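Local coordinates for protein thermosome subunit (Methanococcoides burtonii, PDB 3AQ1) that probably binds and hydrolyses ATP to assist the folding of other proteins, as a group II chaperonin of the TCP-1 family, at residues S125-K130 with V323-H328; I151-R156 with D344-V349; S134-E139 with L143-L148. All blocks are in the same frame, centred on the assembly; numbering follows the deposited sequence.

Interaction 1: S125-K130 with V323-H328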
ATOM      1  N   SER A 125       8.627  -2.763 -12.594  1.00 38.69           N
ATOM      2  CA  SER A 125       7.280  -2.248 -12.797  1.00 47.94           C
ATOM      3  C   SER A 125       6.336  -3.356 -13.259  1.00 47.48           C
ATOM      4  O   SER A 125       5.222  -3.501 -12.758  1.00 47.04           O
ATOM      5  CB  SER A 125       7.300  -1.109 -13.818  1.00 49.62           C
ATOM      6  OG  SER A 125       8.004  -0.002 -13.305  1.00 49.70           O
ATOM      7  N   ALA A 126       6.806  -4.127 -14.229  1.00 37.39           N
ATOM      8  CA  ALA A 126       6.089  -5.283 -14.726  1.00 42.90           C
ATOM      9  C   ALA A 126       5.774  -6.254 -13.596  1.00 38.35           C
ATOM     10  O   ALA A 126       4.672  -6.778 -13.494  1.00 44.01           O
ATOM     11  CB  ALA A 126       6.906  -5.972 -15.794  1.00 21.22           C
ATOM     12  N   LEU A 127       6.762  -6.491 -12.751  1.00 42.63           N
ATOM     13  CA  LEU A 127       6.614  -7.436 -11.667  1.00 44.69           C
ATOM     14  C   LEU A 127       5.579  -6.911 -10.675  1.00 42.34           C
ATOM     15  O   LEU A 127       4.698  -7.655 -10.251  1.00 39.03           O
ATOM     16  CB  LEU A 127       7.970  -7.677 -10.995  1.00 34.16           C
ATOM     17  CG  LEU A 127       8.033  -8.690  -9.870  1.00 36.26           C
ATOM     18  CD1 LEU A 127       7.326  -9.945 -10.316  1.00 34.65           C
ATOM     19  CD2 LEU A 127       9.477  -8.970  -9.516  1.00 40.50           C
ATOM     20  N   THR A 128       5.682  -5.630 -10.318  1.00 33.03           N
ATOM     21  CA  THR A 128       4.698  -5.005  -9.443  1.00 38.07           C
ATOM     22  C   THR A 128       3.264  -5.190  -9.940  1.00 45.87           C
ATOM     23  O   THR A 128       2.374  -5.569  -9.181  1.00 48.00           O
ATOM     24  CB  THR A 128       4.910  -3.505  -9.330  1.00 34.57           C
ATOM     25  OG1 THR A 128       6.200  -3.240  -8.778  1.00 45.67           O
ATOM     26  CG2 THR A 128       3.857  -2.929  -8.424  1.00 30.16           C
ATOM     27  N   VAL A 129       3.049  -4.903 -11.219  1.00 43.44           N
ATOM     28  CA  VAL A 129       1.717  -4.901 -11.802  1.00 39.31           C
ATOM     29  C   VAL A 129       1.119  -6.317 -11.874  1.00 46.54           C
ATOM     30  O   VAL A 129      -0.068  -6.527 -11.621  1.00 46.71           O
ATOM     31  CB  VAL A 129       1.725  -4.182 -13.182  1.00 39.02           C
ATOM     32  CG1 VAL A 129       0.435  -4.413 -13.949  1.00 40.82           C
ATOM     33  CG2 VAL A 129       1.950  -2.693 -12.994  1.00 44.78           C
ATOM     34  N   LYS A 130       1.965  -7.288 -12.186  1.00 44.05           N
ATOM     35  CA  LYS A 130       1.551  -8.676 -12.285  1.00 39.97           C
ATOM     36  C   LYS A 130       1.189  -9.273 -10.917  1.00 49.33           C
ATOM     37  O   LYS A 130       0.312 -10.125 -10.818  1.00 57.93           O
ATOM     38  CB  LYS A 130       2.666  -9.468 -12.944  1.00 30.54           C
ATOM     39  CG  LYS A 130       2.433 -10.944 -13.049  1.00 47.29           C
ATOM     40  CD  LYS A 130       3.526 -11.570 -13.896  1.00 59.40           C
ATOM     41  CE  LYS A 130       3.405 -13.083 -13.964  1.00 67.80           C
ATOM     42  NZ  LYS A 130       4.580 -13.670 -14.683  1.00 74.06           N
ATOM     43  N   VAL A 323      -0.155 -14.351  -2.507  1.00 40.50           N
ATOM     44  CA  VAL A 323       0.950 -14.767  -3.358  1.00 49.47           C
ATOM     45  C   VAL A 323       2.269 -14.374  -2.707  1.00 43.94           C
ATOM     46  O   VAL A 323       2.340 -13.453  -1.911  1.00 51.45           O
ATOM     47  CB  VAL A 323       0.922 -14.075  -4.740  1.00 44.53           C
ATOM     48  CG1 VAL A 323      -0.476 -14.001  -5.278  1.00 47.13           C
ATOM     49  CG2 VAL A 323       1.488 -12.696  -4.636  1.00 42.67           C
ATOM     50  N   THR A 324       3.319 -15.083  -3.055  1.00 43.97           N
ATOM     51  CA  THR A 324       4.637 -14.724  -2.591  1.00 41.58           C
ATOM     52  C   THR A 324       5.445 -14.442  -3.824  1.00 45.21           C
ATOM     53  O   THR A 324       5.429 -15.227  -4.763  1.00 57.41           O
ATOM     54  CB  THR A 324       5.289 -15.886  -1.832  1.00 42.90           C
ATOM     55  OG1 THR A 324       4.501 -16.186  -0.678  1.00 55.56           O
ATOM     56  CG2 THR A 324       6.696 -15.530  -1.396  1.00 42.82           C
ATOM     57  N   VAL A 325       6.118 -13.301  -3.830  1.00 45.33           N
ATOM     58  CA  VAL A 325       7.092 -12.984  -4.858  1.00 42.28           C
ATOM     59  C   VAL A 325       8.442 -13.484  -4.374  1.00 47.30           C
ATOM     60  O   VAL A 325       8.965 -12.972  -3.386  1.00 46.86           O
ATOM     61  CB  VAL A 325       7.239 -11.461  -5.060  1.00 38.62           C
ATOM     62  CG1 VAL A 325       8.267 -11.191  -6.126  1.00 41.69           C
ATOM     63  CG2 VAL A 325       5.912 -10.802  -5.415  1.00 31.17           C
ATOM     64  N   LEU A 326       8.999 -14.489  -5.041  1.00 38.16           N
ATOM     65  CA  LEU A 326      10.408 -14.784  -4.848  1.00 41.60           C
ATOM     66  C   LEU A 326      11.190 -13.801  -5.712  1.00 56.35           C
ATOM     67  O   LEU A 326      11.299 -13.978  -6.926  1.00 62.26           O
ATOM     68  CB  LEU A 326      10.732 -16.220  -5.242  1.00 39.46           C
ATOM     69  CG  LEU A 326       9.969 -17.282  -4.465  1.00 42.60           C
ATOM     70  CD1 LEU A 326      10.388 -18.657  -4.919  1.00 47.02           C
ATOM     71  CD2 LEU A 326      10.224 -17.100  -2.983  1.00 42.24           C
ATOM     72  N   LEU A 327      11.711 -12.752  -5.081  1.00 58.83           N
ATOM     73  CA  LEU A 327      12.419 -11.681  -5.784  1.00 52.06           C
ATOM     74  C   LEU A 327      13.899 -11.997  -5.981  1.00 52.00           C
ATOM     75  O   LEU A 327      14.620 -12.230  -5.007  1.00 49.46           O
ATOM     76  CB  LEU A 327      12.281 -10.374  -5.002  1.00 47.04           C
ATOM     77  CG  LEU A 327      12.874  -9.102  -5.604  1.00 41.45           C
ATOM     78  CD1 LEU A 327      12.270  -8.848  -6.970  1.00 39.92           C
ATOM     79  CD2 LEU A 327      12.614  -7.930  -4.670  1.00 36.36           C
ATOM     80  N   HIS A 328      14.345 -12.003  -7.238  1.00 48.17           N
ATOM     81  CA  HIS A 328      15.762 -12.213  -7.557  1.00 52.27           C
ATOM     82  C   HIS A 328      16.492 -10.936  -8.013  1.00 62.08           C
ATOM     83  O   HIS A 328      15.910 -10.070  -8.666  1.00 60.83           O
ATOM     84  CB  HIS A 328      15.915 -13.291  -8.627  1.00 59.24           C
ATOM     85  CG  HIS A 328      15.653 -14.676  -8.131  1.00 65.04           C
ATOM     86  ND1 HIS A 328      14.413 -15.270  -8.206  1.00 68.15           N
ATOM     87  CD2 HIS A 328      16.470 -15.583  -7.543  1.00 65.54           C
ATOM     88  CE1 HIS A 328      14.477 -16.484  -7.683  1.00 70.99           C
ATOM     89  NE2 HIS A 328      15.712 -16.696  -7.270  1.00 57.32           N
TER
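Leu127 of helix 121-132 reaches across to strand 323-329, where it meets Val325, which points at the helix, and Leu327, whose tip alone comes near. The CB of Leu127 starts toward the strand but stops short of it, 6.0 Å from Val325 CG1. At the next atom CG stands opposite the bond to the backbone N (chi1 -177°), a setting that carries the isobutyl group across the space between the two elements. CG itself comes no nearer than 4.5 Å to any strand atom, again Val325 CG1. Of the two methyls beyond it, CD1 only borders on the valine, while CD2 does most of the touching. CD2 lies 4.2 Å from Val325 CG1 and 3.8 Å from Leu327 CD1, and thus bridges two residues whose side chains emerge on the same face of the strand. The Leu327 side chain meets Leu127 at a slant, methyl against methyl. Its CB does not head for the helix, and its contact is made by the CD1 branch at the end of the chain.

Ser164 touches both leucines and Leu338 of helix 332-355 packs on Leu327, which ties the contact to the neighbouring elements of what is probably the intermediate domain. The helix and strand backbones stay well separated, with the CA atoms of Leu127 and Val325 8.8 Å apart. With three aliphatic side chains and no polar group taking part, the attraction between these segments is dispersive and hydrophobic, and depends on the fit of methyl groups rather than on directed bonds.

Interaction 2: I151-R156 with D344-V349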
ATOM      1  N   ILE A 151       0.368 -10.117  -0.191  1.00 56.38           N
ATOM      2  CA  ILE A 151       1.673 -10.259  -0.825  1.00 43.51           C
ATOM      3  C   ILE A 151       2.817 -10.369   0.172  1.00 44.82           C
ATOM      4  O   ILE A 151       2.974  -9.544   1.049  1.00 60.83           O
ATOM      5  CB  ILE A 151       1.933  -9.164  -1.861  1.00 41.83           C
ATOM      6  CG1 ILE A 151       0.896  -9.280  -2.980  1.00 43.11           C
ATOM      7  CG2 ILE A 151       3.344  -9.281  -2.420  1.00 26.53           C
ATOM      8  CD1 ILE A 151       1.077  -8.310  -4.105  1.00 43.27           C
ATOM      9  N   LYS A 152       3.598 -11.427   0.041  1.00 40.16           N
ATOM     10  CA  LYS A 152       4.812 -11.567   0.820  1.00 46.44           C
ATOM     11  C   LYS A 152       6.011 -11.514  -0.124  1.00 48.43           C
ATOM     12  O   LYS A 152       6.026 -12.173  -1.162  1.00 49.07           O
ATOM     13  CB  LYS A 152       4.826 -12.883   1.601  1.00 45.75           C
ATOM     14  CG  LYS A 152       6.203 -13.189   2.163  1.00 49.47           C
ATOM     15  CD  LYS A 152       6.304 -14.546   2.815  1.00 54.65           C
ATOM     16  CE  LYS A 152       7.756 -14.847   3.122  1.00 40.90           C
ATOM     17  NZ  LYS A 152       7.897 -15.812   4.235  1.00 47.40           N
ATOM     18  N   ILE A 153       7.012 -10.721   0.229  1.00 36.99           N
ATOM     19  CA  ILE A 153       8.221 -10.686  -0.568  1.00 35.95           C
ATOM     20  C   ILE A 153       9.294 -11.465   0.148  1.00 40.32           C
ATOM     21  O   ILE A 153       9.566 -11.236   1.313  1.00 61.40           O
ATOM     22  CB  ILE A 153       8.704  -9.253  -0.844  1.00 37.94           C
ATOM     23  CG1 ILE A 153       7.548  -8.404  -1.381  1.00 38.11           C
ATOM     24  CG2 ILE A 153       9.798  -9.288  -1.851  1.00 31.95           C
ATOM     25  CD1 ILE A 153       7.967  -7.065  -1.973  1.00 30.68           C
ATOM     26  N   GLU A 154       9.867 -12.428  -0.553  1.00 46.22           N
ATOM     27  CA  GLU A 154      10.934 -13.261  -0.017  1.00 46.55           C
ATOM     28  C   GLU A 154      12.097 -13.069  -0.975  1.00 55.79           C
ATOM     29  O   GLU A 154      12.007 -13.417  -2.159  1.00 55.32           O
ATOM     30  CB  GLU A 154      10.509 -14.734   0.035  1.00 38.27           C
ATOM     31  CG  GLU A 154      11.588 -15.679   0.528  1.00 57.66           C
ATOM     32  CD  GLU A 154      11.775 -15.579   2.026  1.00 58.47           C
ATOM     33  OE1 GLU A 154      10.791 -15.197   2.696  1.00 52.08           O
ATOM     34  OE2 GLU A 154      12.893 -15.863   2.524  1.00 56.76           O
ATOM     35  N   LYS A 155      13.178 -12.477  -0.489  1.00 58.36           N
ATOM     36  CA  LYS A 155      14.250 -12.113  -1.402  1.00 60.95           C
ATOM     37  C   LYS A 155      15.270 -13.228  -1.581  1.00 62.11           C
ATOM     38  O   LYS A 155      15.848 -13.733  -0.620  1.00 71.11           O
ATOM     39  CB  LYS A 155      14.894 -10.767  -1.024  1.00 59.10           C
ATOM     40  CG  LYS A 155      15.372 -10.657   0.396  1.00 62.77           C
ATOM     41  CD  LYS A 155      15.246  -9.235   0.927  1.00 59.77           C
ATOM     42  CE  LYS A 155      15.756  -9.185   2.366  1.00 72.81           C
ATOM     43  NZ  LYS A 155      15.441  -7.897   3.030  1.00 83.30           N
ATOM     44  N   ARG A 156      15.447 -13.628  -2.832  1.00 52.91           N
ATOM     45  CA  ARG A 156      16.422 -14.638  -3.192  1.00 61.57           C
ATOM     46  C   ARG A 156      17.635 -14.008  -3.920  1.00 68.32           C
ATOM     47  O   ARG A 156      17.560 -13.658  -5.105  1.00 61.48           O
ATOM     48  CB  ARG A 156      15.754 -15.688  -4.077  1.00 58.68           C
ATOM     49  CG  ARG A 156      14.464 -16.254  -3.516  1.00 63.54           C
ATOM     50  CD  ARG A 156      14.459 -17.782  -3.590  1.00 81.02           C
ATOM     51  NE  ARG A 156      15.470 -18.375  -2.715  1.00 92.30           N
ATOM     52  CZ  ARG A 156      15.608 -18.083  -1.422  1.00 98.95           C
ATOM     53  NH1 ARG A 156      14.802 -17.199  -0.839  1.00100.09           N
ATOM     54  NH2 ARG A 156      16.553 -18.673  -0.708  1.00100.12           N
ATOM     55  N   ASP A 344       7.175  -0.212  -2.152  1.00 49.91           N
ATOM     56  CA  ASP A 344       6.530   1.057  -2.449  1.00 49.43           C
ATOM     57  C   ASP A 344       5.626   0.968  -3.664  1.00 49.12           C
ATOM     58  O   ASP A 344       4.474   1.397  -3.616  1.00 51.73           O
ATOM     59  CB  ASP A 344       7.557   2.165  -2.640  1.00 54.42           C
ATOM     60  CG  ASP A 344       8.209   2.570  -1.353  1.00 59.03           C
ATOM     61  OD1 ASP A 344       7.589   2.370  -0.289  1.00 63.62           O
ATOM     62  OD2 ASP A 344       9.348   3.080  -1.406  1.00 66.57           O
ATOM     63  N   ALA A 345       6.144   0.407  -4.754  1.00 40.73           N
ATOM     64  CA  ALA A 345       5.367   0.324  -5.985  1.00 38.79           C
ATOM     65  C   ALA A 345       4.086  -0.486  -5.801  1.00 44.45           C
ATOM     66  O   ALA A 345       3.034  -0.097  -6.298  1.00 51.14           O
ATOM     67  CB  ALA A 345       6.200  -0.236  -7.112  1.00 36.74           C
ATOM     68  N   LEU A 346       4.181  -1.613  -5.096  1.00 47.28           N
ATOM     69  CA  LEU A 346       3.013  -2.445  -4.827  1.00 47.77           C
ATOM     70  C   LEU A 346       1.910  -1.600  -4.190  1.00 44.43           C
ATOM     71  O   LEU A 346       0.781  -1.589  -4.669  1.00 49.37           O
ATOM     72  CB  LEU A 346       3.370  -3.647  -3.933  1.00 46.12           C
ATOM     73  CG  LEU A 346       4.136  -4.804  -4.587  1.00 43.58           C
ATOM     74  CD1 LEU A 346       4.808  -5.693  -3.563  1.00 43.65           C
ATOM     75  CD2 LEU A 346       3.262  -5.614  -5.507  1.00 36.50           C
ATOM     76  N   HIS A 347       2.256  -0.871  -3.135  1.00 45.12           N
ATOM     77  CA  HIS A 347       1.317   0.002  -2.426  1.00 53.09           C
ATOM     78  C   HIS A 347       0.689   1.084  -3.295  1.00 56.93           C
ATOM     79  O   HIS A 347      -0.534   1.219  -3.315  1.00 58.89           O
ATOM     80  CB  HIS A 347       1.980   0.625  -1.196  1.00 55.29           C
ATOM     81  CG  HIS A 347       2.101  -0.324  -0.042  1.00 84.29           C
ATOM     82  ND1 HIS A 347       1.175  -0.378   0.978  1.00 97.20           N
ATOM     83  CD2 HIS A 347       3.027  -1.273   0.242  1.00 84.60           C
ATOM     84  CE1 HIS A 347       1.535  -1.307   1.846  1.00 96.88           C
ATOM     85  NE2 HIS A 347       2.655  -1.867   1.422  1.00 88.91           N
ATOM     86  N   VAL A 348       1.516   1.849  -4.005  1.00 52.76           N
ATOM     87  CA  VAL A 348       1.007   2.904  -4.877  1.00 55.75           C
ATOM     88  C   VAL A 348       0.014   2.336  -5.889  1.00 51.38           C
ATOM     89  O   VAL A 348      -1.085   2.856  -6.062  1.00 62.13           O
ATOM     90  CB  VAL A 348       2.133   3.659  -5.631  1.00 52.34           C
ATOM     91  CG1 VAL A 348       1.546   4.819  -6.393  1.00 45.57           C
ATOM     92  CG2 VAL A 348       3.174   4.164  -4.661  1.00 56.55           C
ATOM     93  N   VAL A 349       0.399   1.268  -6.562  1.00 38.90           N
ATOM     94  CA  VAL A 349      -0.509   0.633  -7.506  1.00 43.51           C
ATOM     95  C   VAL A 349      -1.796   0.102  -6.837  1.00 49.58           C
ATOM     96  O   VAL A 349      -2.903   0.282  -7.358  1.00 44.74           O
ATOM     97  CB  VAL A 349       0.207  -0.464  -8.281  1.00 34.30           C
ATOM     98  CG1 VAL A 349      -0.747  -1.123  -9.278  1.00 32.76           C
ATOM     99  CG2 VAL A 349       1.406   0.135  -8.986  1.00 32.72           C
TER
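In the layer where helix 332-355 packs against the mixed three-stranded sheet, Leu346 of the helix meets Ile151 and Ile153 of strand 151-157. The two isoleucines, separated by Lys152, both direct their CB atoms at the helix, and the leucine divides its methyls between them. Leu346 CD2 approaches Ile151 CD1 at 3.7 Å. The other methyl, CD1, is shared: it lies 3.8 Å from Ile153 CD1 and 4.0 Å from Ile151 CG2. Ile151 therefore touches the leucine with both of its branches, the two side chains passing at a slant, whereas Ile153 and Leu346 come together tip to tip. Ile153 owes its reach to CG1, which stands opposite the carbonyl carbon (chi1 -50°) and leads into a nearly extended chain that ends at the leucine.

Between the isoleucines, Lys152 leaves from the other face of the strand, where its NZ forms a salt bridge with Glu154 OE1 (3.3 Å) and another with Asp271. From Ile151 to Glu154, then, the aliphatic groups face the helix and the charged pair lies on the other face.

Further helical surface closes in around the contact. Ala131 of helix 121-132 touches both Ile151 and Leu346, Leu342 lies against Ile153 one turn earlier in helix 332-355, and along its inner edge strand 151-157 is hydrogen-bonded in parallel to strand 323-329.

Interaction 3: S134-E139 with L143-L148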
ATOM      1  N   SER A 134      -2.949  -9.701  -9.373  1.00 48.39           N
ATOM      2  CA  SER A 134      -3.289 -11.087  -9.095  1.00 48.83           C
ATOM      3  C   SER A 134      -3.850 -11.279  -7.688  1.00 52.12           C
ATOM      4  O   SER A 134      -4.243 -12.379  -7.317  1.00 52.74           O
ATOM      5  CB  SER A 134      -2.088 -12.001  -9.367  1.00 48.72           C
ATOM      6  OG  SER A 134      -1.469 -12.457  -8.181  1.00 47.69           O
ATOM      7  N   ILE A 135      -3.896 -10.199  -6.913  1.00 48.09           N
ATOM      8  CA  ILE A 135      -4.553 -10.226  -5.615  1.00 43.34           C
ATOM      9  C   ILE A 135      -5.715  -9.232  -5.540  1.00 51.74           C
ATOM     10  O   ILE A 135      -6.219  -8.946  -4.451  1.00 52.05           O
ATOM     11  CB  ILE A 135      -3.572  -9.909  -4.469  1.00 47.37           C
ATOM     12  CG1 ILE A 135      -3.046  -8.474  -4.596  1.00 38.51           C
ATOM     13  CG2 ILE A 135      -2.434 -10.905  -4.456  1.00 43.07           C
ATOM     14  CD1 ILE A 135      -2.677  -7.865  -3.294  1.00 44.60           C
ATOM     15  N   VAL A 136      -6.130  -8.694  -6.689  1.00 52.87           N
ATOM     16  CA  VAL A 136      -7.287  -7.796  -6.745  1.00 54.19           C
ATOM     17  C   VAL A 136      -8.597  -8.497  -6.387  1.00 59.84           C
ATOM     18  O   VAL A 136      -8.989  -9.465  -7.038  1.00 64.98           O
ATOM     19  CB  VAL A 136      -7.462  -7.163  -8.140  1.00 56.03           C
ATOM     20  CG1 VAL A 136      -8.732  -6.309  -8.173  1.00 50.77           C
ATOM     21  CG2 VAL A 136      -6.251  -6.327  -8.507  1.00 62.25           C
ATOM     22  N   GLU A 137      -9.277  -8.000  -5.358  1.00 71.04           N
ATOM     23  CA  GLU A 137     -10.542  -8.589  -4.912  1.00 75.04           C
ATOM     24  C   GLU A 137     -11.726  -7.748  -5.366  1.00 74.93           C
ATOM     25  O   GLU A 137     -11.661  -6.522  -5.370  1.00 73.50           O
ATOM     26  CB  GLU A 137     -10.559  -8.762  -3.385  1.00 73.58           C
ATOM     27  CG  GLU A 137      -9.625  -9.862  -2.875  1.00 82.49           C
ATOM     28  CD  GLU A 137      -9.481  -9.891  -1.353  1.00 92.75           C
ATOM     29  OE1 GLU A 137      -9.026  -8.882  -0.764  1.00 87.38           O
ATOM     30  OE2 GLU A 137      -9.798 -10.943  -0.748  1.00 99.61           O
ATOM     31  N   GLU A 138     -12.806  -8.406  -5.767  1.00 88.36           N
ATOM     32  CA  GLU A 138     -14.014  -7.688  -6.151  1.00 96.92           C
ATOM     33  C   GLU A 138     -14.869  -7.449  -4.916  1.00 96.67           C
ATOM     34  O   GLU A 138     -14.805  -8.210  -3.953  1.00 94.01           O
ATOM     35  CB  GLU A 138     -14.803  -8.479  -7.188  1.00107.99           C
ATOM     36  CG  GLU A 138     -15.411  -7.623  -8.280  1.00116.47           C
ATOM     37  CD  GLU A 138     -14.769  -7.879  -9.629  1.00123.52           C
ATOM     38  OE1 GLU A 138     -13.575  -8.250  -9.660  1.00120.62           O
ATOM     39  OE2 GLU A 138     -15.460  -7.708 -10.658  1.00129.05           O
ATOM     40  N   GLU A 139     -15.667  -6.389  -4.942  1.00102.03           N
ATOM     41  CA  GLU A 139     -16.551  -6.090  -3.821  1.00109.80           C
ATOM     42  C   GLU A 139     -17.707  -5.182  -4.221  1.00124.22           C
ATOM     43  O   GLU A 139     -17.810  -4.742  -5.367  1.00124.99           O
ATOM     44  CB  GLU A 139     -15.774  -5.428  -2.678  1.00 99.28           C
ATOM     45  CG  GLU A 139     -15.072  -6.377  -1.721  1.00100.35           C
ATOM     46  CD  GLU A 139     -14.413  -5.641  -0.560  1.00110.08           C
ATOM     47  OE1 GLU A 139     -14.140  -4.427  -0.696  1.00112.58           O
ATOM     48  OE2 GLU A 139     -14.167  -6.276   0.489  1.00113.56           O
ATOM     49  N   LEU A 143     -13.428  -2.106  -5.795  1.00 91.07           N
ATOM     50  CA  LEU A 143     -12.271  -2.998  -5.759  1.00 73.53           C
ATOM     51  C   LEU A 143     -11.395  -2.861  -4.504  1.00 69.41           C
ATOM     52  O   LEU A 143     -11.192  -1.758  -3.974  1.00 72.54           O
ATOM     53  CB  LEU A 143     -11.411  -2.729  -6.987  1.00 67.78           C
ATOM     54  CG  LEU A 143     -12.050  -3.134  -8.307  1.00 66.84           C
ATOM     55  CD1 LEU A 143     -11.286  -2.555  -9.481  1.00 68.80           C
ATOM     56  CD2 LEU A 143     -12.097  -4.636  -8.390  1.00 57.55           C
ATOM     57  N   LYS A 144     -10.855  -3.988  -4.053  1.00 58.75           N
ATOM     58  CA  LYS A 144      -9.970  -4.019  -2.891  1.00 61.22           C
ATOM     59  C   LYS A 144      -8.633  -4.691  -3.242  1.00 61.07           C
ATOM     60  O   LYS A 144      -8.619  -5.765  -3.856  1.00 51.89           O
ATOM     61  CB  LYS A 144     -10.659  -4.736  -1.721  1.00 61.89           C
ATOM     62  CG  LYS A 144      -9.768  -5.025  -0.508  1.00 73.32           C
ATOM     63  CD  LYS A 144     -10.613  -5.411   0.719  1.00 89.74           C
ATOM     64  CE  LYS A 144     -10.031  -6.597   1.512  1.00 86.21           C
ATOM     65  NZ  LYS A 144     -10.860  -6.968   2.713  1.00 73.33           N
ATOM     66  N   VAL A 145      -7.519  -4.046  -2.872  1.00 54.67           N
ATOM     67  CA  VAL A 145      -6.186  -4.635  -3.042  1.00 46.61           C
ATOM     68  C   VAL A 145      -5.412  -4.708  -1.725  1.00 53.15           C
ATOM     69  O   VAL A 145      -4.798  -3.733  -1.306  1.00 51.08           O
ATOM     70  CB  VAL A 145      -5.340  -3.865  -4.059  1.00 42.29           C
ATOM     71  CG1 VAL A 145      -3.961  -4.478  -4.147  1.00 48.55           C
ATOM     72  CG2 VAL A 145      -6.003  -3.859  -5.430  1.00 44.52           C
ATOM     73  N   ASN A 146      -5.438  -5.865  -1.072  1.00 58.25           N
ATOM     74  CA  ASN A 146      -4.780  -6.008   0.222  1.00 53.24           C
ATOM     75  C   ASN A 146      -3.315  -6.430   0.132  1.00 52.85           C
ATOM     76  O   ASN A 146      -2.985  -7.604   0.248  1.00 57.15           O
ATOM     77  CB  ASN A 146      -5.552  -6.961   1.127  1.00 58.52           C
ATOM     78  CG  ASN A 146      -4.923  -7.082   2.515  1.00 70.87           C
ATOM     79  OD1 ASN A 146      -3.845  -6.526   2.777  1.00 62.35           O
ATOM     80  ND2 ASN A 146      -5.594  -7.815   3.411  1.00 66.75           N
ATOM     81  N   VAL A 147      -2.433  -5.458  -0.046  1.00 53.04           N
ATOM     82  CA  VAL A 147      -1.012  -5.738  -0.205  1.00 48.36           C
ATOM     83  C   VAL A 147      -0.323  -6.258   1.070  1.00 58.86           C
ATOM     84  O   VAL A 147       0.472  -7.185   1.006  1.00 70.40           O
ATOM     85  CB  VAL A 147      -0.290  -4.514  -0.798  1.00 38.83           C
ATOM     86  CG1 VAL A 147       1.174  -4.822  -1.075  1.00 40.84           C
ATOM     87  CG2 VAL A 147      -0.995  -4.094  -2.085  1.00 35.70           C
ATOM     88  N   LEU A 148      -0.645  -5.693   2.226  1.00 61.19           N
ATOM     89  CA  LEU A 148      -0.023  -6.126   3.479  1.00 65.64           C
ATOM     90  C   LEU A 148      -0.137  -7.633   3.750  1.00 62.86           C
ATOM     91  O   LEU A 148       0.832  -8.262   4.166  1.00 63.52           O
ATOM     92  CB  LEU A 148      -0.593  -5.334   4.666  1.00 75.07           C
ATOM     93  CG  LEU A 148      -0.545  -3.805   4.540  1.00 94.89           C
ATOM     94  CD1 LEU A 148      -1.359  -3.125   5.638  1.00101.84           C
ATOM     95  CD2 LEU A 148       0.898  -3.276   4.521  1.00 97.98           C
TER
HETATM   96  O   HOH W   1      -6.542  -8.254  -1.835  1.00 51.21           O
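Glu137 and Lys144 run side by side, pointing the same way from neighbouring strands, with the carboxylate of Glu137 laid along the lysine's methylenes. Glu137 OE1 is 3.4 Å from Lys144 CE, while Lys144 NZ stays 4.4 Å from it, beyond a salt bridge. Glu139 crosses the same lysine obliquely, its OE1 near CB and its OE2 beside CD; Glu139 OE2 and Lys144 NZ, 4.0 Å apart, likewise form no salt bridge. CG of Lys144 is swung opposite the backbone N (chi1 171°), and the chain bends at chi3 on its way past the two acids. Its positive charge is likely to offset part of theirs. With a serine here the methylenes beyond CB and the amine are gone, and Glu137 OE1 would probably lose the chain it lies along and both acids their nearby positive charge.

These residues belong to a short antiparallel beta hairpin, strands 136-137 and 144-145, where Glu137 and Lys144 form a hydrogen-bonded pair. Glu137 N donates to Lys144 O (2.8 Å), almost in line with that carbonyl, and Lys144 N returns a bond to Glu137 O (3.0 Å), tilted from the carbonyl plane.

On the other face Val136 lies obliquely against Val145, its second methyl meeting CD2 of Leu143, whose side chain sets out away from it. Ile135 meets Val145 at about a right angle, its CD1 3.7 Å from Val145 CG1. A water donates to Ile135 O and Glu137 OE1 and accepts from Asn146 N, holding the carboxylate near the strand end. Asn146 OD1 turns instead to Glu149 N, as N-cap of helix 147-150.

How the interactions relate
Interactions 1 and 2 are buried and purely aliphatic across their segments, each pairing a helix with one of two parallel, neighbouring strands of the same sheet; Val325 N to Lys152 O and Arg156 N to Leu327 O join those strands, probably by hydrogen bonds. Interaction 3 is more exposed and mixes backbone bonds, charged groups and a water, as suits a hairpin at the margin of this core. Its apolar residues at the inner end still meet the interior: Val147 packs on Leu346 and Ile135 on Ile151 of interaction 2, and also on Val323. Along the chain, the hairpin leads by way of helix 147-150 from helix 121-132 of interaction 1 to strand 151-157 of interaction 2.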